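PDB 3T0O: ribonuclease T2 from Homo sapiens, which cleaves single-stranded RNA, preferentially between purine and uridine residues, and so degrades microbial RNA into products sensed by TLR8 in innate immunity. Local coordinates for residues A[104-107]-A[108-111]. Residues are numbered along the deposited sequence; the frame is centred on the assembly and turned at random.
Sequences LNSQ and KKYF
Ser106 and Lys109 meet in a classic serine N-cap, the device by which a loop hands over to an alpha-helix, here helix 107-121 of the RNase T2 fold. Ser106 OG accepts from Lys109 N at 3.0 Å, satisfying an amide of the first turn that has no helical carbonyl before it. The hydroxyl is turned toward the N-H of Lys109 by a chi1 of 70°, which sets OG between the backbone N and the carbonyl carbon of Ser106. Regular helical bonding then takes over: Tyr110 N donates to Ser106 O at 2.9 Å, and Phe111 N to Gln107 O, also at 2.9 Å.

Around the cap, the Lys109 chain runs past Ser106 OG, its CG 3.3 Å from that oxygen, and bends at chi3 (71°) before lying alongside Asn105. Lys109 NZ reaches Asn105 OD1 at 2.7 Å, approaching from above the carbonyl plane, 46° out of it, and also donates to Asp102 O, so two loop oxygens grip the ammonium. On the buried side, Leu104 CB sits at the edge of the Tyr110 ring, 4.4 Å from CD1.

Further out, Tyr110 lies against His94, a predicted active-site residue on helix 84-98, while its OH is hydrogen-bonded to Leu43 O; Tyr110 thus ties the first turn of helix 107-121 to helix 84-98 and to strand 39-45. Gln107 NE2 donates to Pro56 O and Gln107 OE1 accepts from Asn58 N, so both ends of the side-chain amide are held. The backbone carbonyl of Gln107, besides accepting from Phe111 N, also meets the edge of the Phe111 ring, with CD2 3.2 Å from Gln107 O.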
loop_
_atom_site.group_PDB
_atom_site.type_symbol
_atom_site.label_atom_id
_atom_site.label_comp_id
_atom_site.label_asym_id
_atom_site.label_seq_id
_atom_site.Cartn_x
_atom_site.Cartn_y
_atom_site.Cartn_z
ATOM N N LEU A 104 2.582 8.588 -15.680
ATOM C CA LEU A 104 1.398 8.350 -14.864
ATOM C C LEU A 104 0.247 9.237 -15.318
ATOM O O LEU A 104 -0.715 9.419 -14.549
ATOM C CB LEU A 104 1.703 8.701 -13.387
ATOM C CG LEU A 104 2.922 7.978 -12.783
ATOM C CD1 LEU A 104 3.143 8.461 -11.373
ATOM C CD2 LEU A 104 2.771 6.471 -12.859
ATOM N N ASN A 105 0.327 9.746 -16.551
ATOM C CA ASN A 105 -0.522 10.860 -16.981
ATOM C C ASN A 105 -1.890 10.460 -17.550
ATOM O O ASN A 105 -2.536 11.247 -18.240
ATOM C CB ASN A 105 0.273 11.830 -17.874
ATOM C CG ASN A 105 0.397 11.330 -19.291
ATOM O OD1 ASN A 105 0.051 10.185 -19.581
ATOM N ND2 ASN A 105 0.930 12.152 -20.174
ATOM N N SER A 106 -2.354 9.269 -17.209
ATOM C CA SER A 106 -3.713 8.866 -17.549
ATOM C C SER A 106 -4.128 7.897 -16.478
ATOM O O SER A 106 -3.290 7.383 -15.789
ATOM C CB SER A 106 -3.796 8.207 -18.936
ATOM O OG SER A 106 -3.166 6.909 -18.917
ATOM N N GLN A 107 -5.427 7.652 -16.357
ATOM C CA GLN A 107 -5.866 6.675 -15.400
ATOM C C GLN A 107 -5.217 5.318 -15.655
ATOM O O GLN A 107 -4.729 4.640 -14.707
ATOM C CB GLN A 107 -7.390 6.604 -15.287
ATOM C CG GLN A 107 -7.895 7.938 -14.726
ATOM C CD GLN A 107 -9.390 8.003 -14.599
ATOM O OE1 GLN A 107 -10.004 7.025 -14.227
ATOM N NE2 GLN A 107 -9.991 9.199 -14.890
ATOM N N LYS A 108 -5.221 4.888 -16.906
ATOM C CA LYS A 108 -4.673 3.579 -17.193
ATOM C C LYS A 108 -3.182 3.505 -16.853
ATOM O O LYS A 108 -2.694 2.478 -16.366
ATOM C CB LYS A 108 -4.925 3.211 -18.676
ATOM C CG LYS A 108 -4.360 1.881 -19.034
ATOM C CD LYS A 108 -5.140 0.740 -18.480
ATOM C CE LYS A 108 -4.802 -0.577 -19.305
ATOM N NZ LYS A 108 -5.139 -0.508 -20.753
ATOM N N LYS A 109 -2.459 4.570 -17.140
ATOM C CA LYS A 109 -1.013 4.564 -16.923
ATOM C C LYS A 109 -0.707 4.608 -15.439
ATOM O O LYS A 109 0.162 3.874 -14.973
ATOM C CB LYS A 109 -0.360 5.748 -17.656
ATOM C CG LYS A 109 -0.222 5.456 -19.129
ATOM C CD LYS A 109 0.107 6.744 -19.936
ATOM C CE LYS A 109 1.523 7.198 -19.661
ATOM N NZ LYS A 109 1.790 8.362 -20.674
ATOM N N TYR A 110 -1.424 5.441 -14.685
ATOM C CA TYR A 110 -1.239 5.500 -13.264
ATOM C C TYR A 110 -1.545 4.160 -12.579
ATOM O O TYR A 110 -0.754 3.652 -11.798
ATOM C CB TYR A 110 -2.191 6.601 -12.730
ATOM C CG TYR A 110 -2.258 6.642 -11.239
ATOM C CD1 TYR A 110 -1.213 7.181 -10.513
ATOM C CD2 TYR A 110 -3.349 6.125 -10.556
ATOM C CE1 TYR A 110 -1.259 7.244 -9.117
ATOM C CE2 TYR A 110 -3.387 6.191 -9.170
ATOM C CZ TYR A 110 -2.338 6.803 -8.491
ATOM O OH TYR A 110 -2.365 6.869 -7.097
ATOM N N PHE A 111 -2.745 3.635 -12.800
ATOM C CA PHE A 111 -3.045 2.392 -12.145
ATOM C C PHE A 111 -2.166 1.262 -12.682
ATOM O O PHE A 111 -1.747 0.407 -11.875
ATOM C CB PHE A 111 -4.539 2.060 -12.305
ATOM C CG PHE A 111 -5.401 2.859 -11.413
ATOM C CD1 PHE A 111 -5.565 2.497 -10.087
ATOM C CD2 PHE A 111 -6.131 3.936 -11.901
ATOM C CE1 PHE A 111 -6.420 3.265 -9.261
ATOM C CE2 PHE A 111 -6.947 4.701 -11.095
ATOM C CZ PHE A 111 -7.110 4.372 -9.787
#